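Local coordinates for mbGIPC protein (Monosiga brevicollis, PDB 6X1X) that probably binds the C-terminal tails of partner proteins through its PDZ domain, as a GIPC-family signalling adaptor, at residues A[5-10]-A[49-54]; A[57-62]-A[70-75]. All coordinates share one frame; numbering follows the deposited sequence.

Contact 1 of 2, residues A[5-10]-A[49-54]; sequences TEKTVK and VGDHIA
Asp51 is the residue of 49-54 that meets Lys7 of 5-10, and a single salt bridge makes the contact. The backbone of Gly50 and Asp51 is hydrogen-bonded to Ile32, which places the turn. The carboxylate of Asp51 then meets Lys7. Its OD2 takes a short hydrogen bond of 2.6 Å from Lys7 NZ. The ammonium arrives on the syn side of OD2, 31° out of the carboxylate plane. OD1 lies farther off, 3.5 Å from Lys7 NZ, so the grip is one-sided. Lys7 CE also stands close, 3.3 Å from Asp51 OD2. The lysine chain bends at chi3 (-67°), and the two side chains cross at about a right angle. Beyond Asp51 the chain enters strand 52-56. The bridge thus ties strand 6-12, the first of the PDZ domain, to the loop residue just before 52-56. Strand 81-87 lies between these two strands in the sheet. Glu88, just after it, is a second salt-bridge partner of Lys7 NZ. Asp51 OD2 also accepts from Ala48 N, a backbone N-H that stabilises the buried carboxylate. Lys7 is shared by two acids, and its charge probably helps both stay ionised despite their closeness.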
ATOM      1  N   THR A   5       5.704   7.312  10.220  1.00 22.06           N
ATOM      2  CA  THR A   5       6.030   5.980  10.718  1.00 26.49           C
ATOM      3  C   THR A   5       6.052   4.978   9.570  1.00 19.48           C
ATOM      4  O   THR A   5       5.051   4.812   8.865  1.00 15.88           O
ATOM      5  CB  THR A   5       5.002   5.550  11.759  1.00 20.81           C
ATOM      6  OG1 THR A   5       5.085   6.419  12.895  1.00 28.30           O
ATOM      7  CG2 THR A   5       5.254   4.115  12.199  1.00 26.47           C
ATOM      8  N   GLU A   6       7.179   4.290   9.415  1.00 18.33           N
ATOM      9  CA  GLU A   6       7.420   3.357   8.324  1.00 18.82           C
ATOM     10  C   GLU A   6       7.105   1.935   8.778  1.00 17.30           C
ATOM     11  O   GLU A   6       7.453   1.541   9.896  1.00 24.44           O
ATOM     12  CB  GLU A   6       8.886   3.467   7.907  1.00 23.46           C
ATOM     13  CG  GLU A   6       9.241   2.782   6.622  1.00 27.92           C
ATOM     14  CD  GLU A   6      10.594   3.217   6.095  1.00 36.39           C
ATOM     15  OE1 GLU A   6      10.792   4.437   5.896  1.00 37.60           O
ATOM     16  OE2 GLU A   6      11.460   2.342   5.886  1.00 45.64           O
ATOM     17  N   LYS A   7       6.442   1.168   7.907  1.00 17.24           N
ATOM     18  CA  LYS A   7       5.917  -0.151   8.240  1.00 18.41           C
ATOM     19  C   LYS A   7       6.194  -1.123   7.104  1.00 15.27           C
ATOM     20  O   LYS A   7       6.008  -0.784   5.932  1.00 14.81           O
ATOM     21  CB  LYS A   7       4.395  -0.109   8.419  1.00 19.39           C
ATOM     22  CG  LYS A   7       3.911   0.852   9.476  1.00 26.96           C
ATOM     23  CD  LYS A   7       2.405   0.818   9.584  1.00 20.34           C
ATOM     24  CE  LYS A   7       1.725   1.368   8.338  1.00 16.60           C
ATOM     25  NZ  LYS A   7       0.293   1.574   8.637  1.00 12.73           N
ATOM     26  N   THR A   8       6.592  -2.342   7.459  1.00 18.16           N
ATOM     27  CA  THR A   8       6.806  -3.409   6.489  1.00 19.25           C
ATOM     28  C   THR A   8       5.573  -4.301   6.449  1.00 15.46           C
ATOM     29  O   THR A   8       5.149  -4.839   7.479  1.00 21.13           O
ATOM     30  CB  THR A   8       8.035  -4.237   6.849  1.00 19.60           C
ATOM     31  OG1 THR A   8       9.203  -3.418   6.746  1.00 26.91           O
ATOM     32  CG2 THR A   8       8.166  -5.422   5.896  1.00 20.22           C
ATOM     33  N   VAL A   9       5.018  -4.470   5.258  1.00 15.23           N
ATOM     34  CA  VAL A   9       3.826  -5.272   5.031  1.00 15.34           C
ATOM     35  C   VAL A   9       4.260  -6.449   4.165  1.00 16.08           C
ATOM     36  O   VAL A   9       4.848  -6.249   3.098  1.00 15.91           O
ATOM     37  CB  VAL A   9       2.745  -4.433   4.331  1.00 19.62           C
ATOM     38  CG1 VAL A   9       1.553  -5.258   4.007  1.00 29.45           C
ATOM     39  CG2 VAL A   9       2.344  -3.254   5.209  1.00 26.06           C
ATOM     40  N   LYS A  10       4.016  -7.674   4.628  1.00 15.62           N
ATOM     41  CA  LYS A  10       4.344  -8.875   3.865  1.00 12.27           C
ATOM     42  C   LYS A  10       3.067  -9.669   3.669  1.00  9.64           C
ATOM     43  O   LYS A  10       2.449 -10.096   4.648  1.00 12.35           O
ATOM     44  CB  LYS A  10       5.398  -9.731   4.567  1.00 14.20           C
ATOM     45  CG  LYS A  10       5.897 -10.873   3.709  1.00 15.49           C
ATOM     46  CD  LYS A  10       7.285 -11.334   4.134  1.00 28.58           C
ATOM     47  CE  LYS A  10       7.245 -12.715   4.763  1.00 19.82           C
ATOM     48  NZ  LYS A  10       8.608 -13.313   4.911  1.00 17.67           N
ATOM     49  N   VAL A  49      -6.015   2.915   5.399  1.00  7.63           N
ATOM     50  CA  VAL A  49      -6.333   4.029   4.517  1.00  7.87           C
ATOM     51  C   VAL A  49      -5.510   5.233   4.936  1.00  6.83           C
ATOM     52  O   VAL A  49      -5.358   5.522   6.129  1.00  7.60           O
ATOM     53  CB  VAL A  49      -7.841   4.331   4.574  1.00  7.66           C
ATOM     54  CG1 VAL A  49      -8.152   5.661   3.912  1.00 10.73           C
ATOM     55  CG2 VAL A  49      -8.633   3.209   3.921  1.00 11.28           C
ATOM     56  N   GLY A  50      -4.951   5.925   3.951  1.00  7.08           N
ATOM     57  CA  GLY A  50      -4.110   7.074   4.177  1.00  9.88           C
ATOM     58  C   GLY A  50      -2.627   6.785   4.092  1.00  9.67           C
ATOM     59  O   GLY A  50      -1.839   7.714   3.880  1.00 11.40           O
ATOM     60  N   ASP A  51      -2.222   5.526   4.251  1.00  8.00           N
ATOM     61  CA  ASP A  51      -0.807   5.195   4.196  1.00  6.95           C
ATOM     62  C   ASP A  51      -0.264   5.465   2.800  1.00  7.87           C
ATOM     63  O   ASP A  51      -0.946   5.247   1.790  1.00  9.19           O
ATOM     64  CB  ASP A  51      -0.594   3.718   4.537  1.00  8.11           C
ATOM     65  CG  ASP A  51      -0.775   3.413   6.012  1.00  9.36           C
ATOM     66  OD1 ASP A  51      -0.847   4.348   6.827  1.00 10.08           O
ATOM     67  OD2 ASP A  51      -0.828   2.210   6.359  1.00 11.07           O
ATOM     68  N   HIS A  52       0.964   5.947   2.744  1.00  7.26           N
ATOM     69  CA  HIS A  52       1.666   6.098   1.482  1.00  7.40           C
ATOM     70  C   HIS A  52       2.461   4.832   1.182  1.00  7.02           C
ATOM     71  O   HIS A  52       2.960   4.160   2.092  1.00  7.84           O
ATOM     72  CB  HIS A  52       2.579   7.325   1.522  1.00 13.15           C
ATOM     73  CG  HIS A  52       1.839   8.626   1.410  1.00 16.87           C
ATOM     74  ND1 HIS A  52       1.271   9.257   2.496  1.00 26.70           N
ATOM     75  CD2 HIS A  52       1.552   9.398   0.334  1.00 17.87           C
ATOM     76  CE1 HIS A  52       0.678  10.369   2.097  1.00 27.69           C
ATOM     77  NE2 HIS A  52       0.831  10.476   0.788  1.00 21.19           N
ATOM     78  N   ILE A  53       2.566   4.500  -0.101  1.00  6.68           N
ATOM     79  CA  ILE A  53       3.303   3.319  -0.537  1.00  6.42           C
ATOM     80  C   ILE A  53       4.693   3.779  -0.953  1.00  6.32           C
ATOM     81  O   ILE A  53       4.868   4.402  -2.005  1.00  7.99           O
ATOM     82  CB  ILE A  53       2.574   2.580  -1.665  1.00  6.89           C
ATOM     83  CG1 ILE A  53       1.203   2.127  -1.169  1.00  7.58           C
ATOM     84  CG2 ILE A  53       3.410   1.386  -2.127  1.00  8.90           C
ATOM     85  CD1 ILE A  53       0.313   1.551  -2.256  1.00 10.87           C
ATOM     86  N   ALA A  54       5.690   3.465  -0.136  1.00  6.07           N
ATOM     87  CA  ALA A  54       7.047   3.937  -0.380  1.00  6.49           C
ATOM     88  C   ALA A  54       7.848   2.988  -1.258  1.00  5.81           C
ATOM     89  O   ALA A  54       8.656   3.445  -2.077  1.00  6.47           O
ATOM     90  CB  ALA A  54       7.778   4.145   0.948  1.00  8.28           C
TER

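Contact 2 of 2, residues A[57-62]-A[70-75]; sequences NGTDLN and ARMLKE
This is a small apolar contact between the edge of a sheet and a helix, made by Thr59, Leu61 and Met72. The short strand 59-60 is outermost in the four-stranded sheet, and helix 66-75 packs beside it. Met72 carries the helix side of the contact alone. Its CG lies opposite the backbone N (chi1 -171°), which sends the chain out from the helix before it bends at chi3 (-73°). The thioether then meets two residues. Thr59 and Met72 approach tip to tip, with Thr59 CG2 4.1 Å from Met72 CE. Thr59 CB is 4.1 Å from Met72 SD. Leu61 lies obliquely to the methionine and offers one methyl, CD2, at 4.2 Å from Met72 SD. No hydrogen bond joins the two segments. Each segment has its own polar order. Asp60 OD1 accepts from Asn62 N at 3.0 Å, an Asx turn where the chain leaves the strand. The N-H comes from above the carboxylate plane. On the helix, Arg71 NE bonds Glu75 OE2 at 2.9 Å, a salt bridge one turn apart. Leu61 and Met72 both also touch Ile56 of strand 52-56, which extends the apolar patch toward the interior. Met72 thus fastens helix 66-75 to strand 59-60. Elsewhere on the helix, Ala70 touches Ile22 and Leu73 touches Leu20 of strand 20-23. This helix and strand probably border the C-terminal peptide groove, as in other PDZ domains.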
ATOM      1  N   ASN A  57       8.642  -4.591  -2.924  1.00  5.54           N
ATOM      2  CA  ASN A  57       9.726  -5.532  -3.208  1.00  6.51           C
ATOM      3  C   ASN A  57      11.064  -4.816  -3.389  1.00  6.79           C
ATOM      4  O   ASN A  57      11.851  -5.134  -4.287  1.00  8.27           O
ATOM      5  CB  ASN A  57       9.388  -6.418  -4.407  1.00  7.78           C
ATOM      6  CG  ASN A  57       8.276  -7.383  -4.102  1.00  6.50           C
ATOM      7  OD1 ASN A  57       8.143  -7.838  -2.969  1.00  7.87           O
ATOM      8  ND2 ASN A  57       7.464  -7.701  -5.108  1.00  9.30           N
ATOM      9  N   GLY A  58      11.317  -3.829  -2.533  1.00  6.63           N
ATOM     10  CA  GLY A  58      12.572  -3.106  -2.533  1.00  8.07           C
ATOM     11  C   GLY A  58      12.696  -1.992  -3.549  1.00  7.15           C
ATOM     12  O   GLY A  58      13.704  -1.271  -3.529  1.00  7.85           O
ATOM     13  N   THR A  59      11.730  -1.834  -4.447  1.00  6.08           N
ATOM     14  CA  THR A  59      11.781  -0.782  -5.453  1.00  6.50           C
ATOM     15  C   THR A  59      11.342   0.545  -4.854  1.00  5.30           C
ATOM     16  O   THR A  59      10.269   0.631  -4.256  1.00  6.31           O
ATOM     17  CB  THR A  59      10.825  -1.127  -6.587  1.00  6.75           C
ATOM     18  OG1 THR A  59      11.167  -2.406  -7.118  1.00  7.97           O
ATOM     19  CG2 THR A  59      10.913  -0.084  -7.686  1.00  8.38           C
ATOM     20  N   ASP A  60      12.149   1.586  -5.043  1.00  6.52           N
ATOM     21  CA  ASP A  60      11.816   2.924  -4.560  1.00  5.79           C
ATOM     22  C   ASP A  60      10.692   3.505  -5.411  1.00  6.50           C
ATOM     23  O   ASP A  60      10.839   3.655  -6.627  1.00  7.42           O
ATOM     24  CB  ASP A  60      13.072   3.790  -4.677  1.00  7.70           C
ATOM     25  CG  ASP A  60      12.899   5.195  -4.123  1.00  8.41           C
ATOM     26  OD1 ASP A  60      11.821   5.531  -3.605  1.00  8.91           O
ATOM     27  OD2 ASP A  60      13.884   5.967  -4.197  1.00  9.25           O
ATOM     28  N   LEU A  61       9.567   3.838  -4.786  1.00  5.69           N
ATOM     29  CA  LEU A  61       8.418   4.368  -5.509  1.00  5.60           C
ATOM     30  C   LEU A  61       8.204   5.855  -5.254  1.00  6.62           C
ATOM     31  O   LEU A  61       7.130   6.388  -5.559  1.00  6.16           O
ATOM     32  CB  LEU A  61       7.164   3.541  -5.225  1.00  6.11           C
ATOM     33  CG  LEU A  61       7.335   2.083  -5.659  1.00  7.06           C
ATOM     34  CD1 LEU A  61       6.178   1.239  -5.167  1.00  8.21           C
ATOM     35  CD2 LEU A  61       7.459   1.969  -7.164  1.00  8.19           C
ATOM     36  N   ASN A  62       9.214   6.537  -4.721  1.00  7.23           N
ATOM     37  CA  ASN A  62       9.140   7.986  -4.598  1.00  7.96           C
ATOM     38  C   ASN A  62       8.941   8.627  -5.967  1.00  8.06           C
ATOM     39  O   ASN A  62       9.643   8.306  -6.927  1.00  9.52           O
ATOM     40  CB  ASN A  62      10.418   8.504  -3.944  1.00  9.62           C
ATOM     41  CG  ASN A  62      10.340   9.974  -3.591  1.00 12.16           C
ATOM     42  OD1 ASN A  62       9.255  10.557  -3.520  1.00 14.50           O
ATOM     43  ND2 ASN A  62      11.494  10.581  -3.360  1.00 17.97           N
ATOM     44  N   ALA A  70       0.245   0.930  -9.203  1.00  5.59           N
ATOM     45  CA  ALA A  70      -0.803  -0.052  -9.446  1.00  6.10           C
ATOM     46  C   ALA A  70      -0.323  -1.135 -10.389  1.00  5.47           C
ATOM     47  O   ALA A  70      -0.592  -2.319 -10.169  1.00  5.72           O
ATOM     48  CB  ALA A  70      -2.036   0.634 -10.030  1.00  7.99           C
ATOM     49  N   ARG A  71       0.367  -0.745 -11.460  1.00  5.79           N
ATOM     50  CA  ARG A  71       0.916  -1.728 -12.385  1.00  5.62           C
ATOM     51  C   ARG A  71       1.822  -2.720 -11.669  1.00  4.97           C
ATOM     52  O   ARG A  71       1.753  -3.931 -11.917  1.00  5.44           O
ATOM     53  CB  ARG A  71       1.696  -1.002 -13.474  1.00  6.30           C
ATOM     54  CG  ARG A  71       2.504  -1.920 -14.354  1.00  6.57           C
ATOM     55  CD  ARG A  71       3.248  -1.124 -15.398  1.00  7.13           C
ATOM     56  NE  ARG A  71       4.262  -1.928 -16.069  1.00  6.74           N
ATOM     57  CZ  ARG A  71       5.134  -1.425 -16.937  1.00  6.28           C
ATOM     58  NH1 ARG A  71       5.103  -0.125 -17.219  1.00  7.62           N
ATOM     59  NH2 ARG A  71       6.051  -2.208 -17.497  1.00  6.67           N
ATOM     60  N   MET A  72       2.664  -2.228 -10.761  1.00  5.37           N
ATOM     61  CA  MET A  72       3.586  -3.109 -10.059  1.00  5.14           C
ATOM     62  C   MET A  72       2.844  -4.120  -9.192  1.00  5.33           C
ATOM     63  O   MET A  72       3.221  -5.296  -9.135  1.00  6.03           O
ATOM     64  CB  MET A  72       4.563  -2.269  -9.246  1.00  5.88           C
ATOM     65  CG  MET A  72       5.700  -3.081  -8.640  1.00  7.26           C
ATOM     66  SD  MET A  72       7.102  -2.076  -8.131  1.00  7.53           S
ATOM     67  CE  MET A  72       7.775  -1.655  -9.740  1.00  9.46           C
ATOM     68  N   LEU A  73       1.784  -3.684  -8.505  1.00  4.43           N
ATOM     69  CA  LEU A  73       0.990  -4.604  -7.694  1.00  4.91           C
ATOM     70  C   LEU A  73       0.206  -5.573  -8.568  1.00  4.34           C
ATOM     71  O   LEU A  73       0.086  -6.761  -8.243  1.00  4.98           O
ATOM     72  CB  LEU A  73       0.040  -3.800  -6.810  1.00  5.27           C
ATOM     73  CG  LEU A  73       0.723  -2.996  -5.709  1.00  5.22           C
ATOM     74  CD1 LEU A  73      -0.272  -2.051  -5.059  1.00  8.15           C
ATOM     75  CD2 LEU A  73       1.328  -3.915  -4.671  1.00  7.33           C
ATOM     76  N   LYS A  74      -0.340  -5.076  -9.679  1.00  4.49           N
ATOM     77  CA  LYS A  74      -1.141  -5.899 -10.572  1.00  5.16           C
ATOM     78  C   LYS A  74      -0.309  -7.016 -11.185  1.00  3.91           C
ATOM     79  O   LYS A  74      -0.797  -8.138 -11.361  1.00  5.39           O
ATOM     80  CB  LYS A  74      -1.705  -4.997 -11.668  1.00  5.56           C
ATOM     81  CG  LYS A  74      -2.577  -5.687 -12.697  1.00  8.33           C
ATOM     82  CD  LYS A  74      -3.091  -4.693 -13.734  1.00  8.29           C
ATOM     83  CE  LYS A  74      -3.935  -3.609 -13.100  1.00 10.82           C
ATOM     84  NZ  LYS A  74      -4.389  -2.616 -14.127  1.00 11.83           N
ATOM     85  N   GLU A  75       0.950  -6.720 -11.519  1.00  4.93           N
ATOM     86  CA  GLU A  75       1.798  -7.687 -12.204  1.00  5.78           C
ATOM     87  C   GLU A  75       2.247  -8.834 -11.314  1.00  5.26           C
ATOM     88  O   GLU A  75       2.613  -9.892 -11.834  1.00  6.77           O
ATOM     89  CB  GLU A  75       3.006  -6.990 -12.830  1.00  5.16           C
ATOM     90  CG  GLU A  75       2.605  -6.198 -14.056  1.00  5.53           C
ATOM     91  CD  GLU A  75       3.700  -5.313 -14.636  1.00  6.30           C
ATOM     92  OE1 GLU A  75       4.828  -5.243 -14.086  1.00  5.64           O
ATOM     93  OE2 GLU A  75       3.421  -4.665 -15.665  1.00  6.20           O
TER

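Both contacts are partly buried and reach the same four-stranded sheet, but at different places. Contact 1 joins strand 6-12, at one border, to the entrance of strand 52-56. Contact 2 joins strand 59-60, at the other border, to helix 66-75. Contact 1 lies nearer the middle of the chain, its centre about 6 Å from the chain centre against about 9 Å for contact 2. Their chemistry differs: the first is one charged pair, the second methyl and sulfur packing. They meet where 52-56 and 59-60 run side by side, with a probable backbone hydrogen bond between Ala54 O and Leu61 N. The two contact centres are about 13 Å apart.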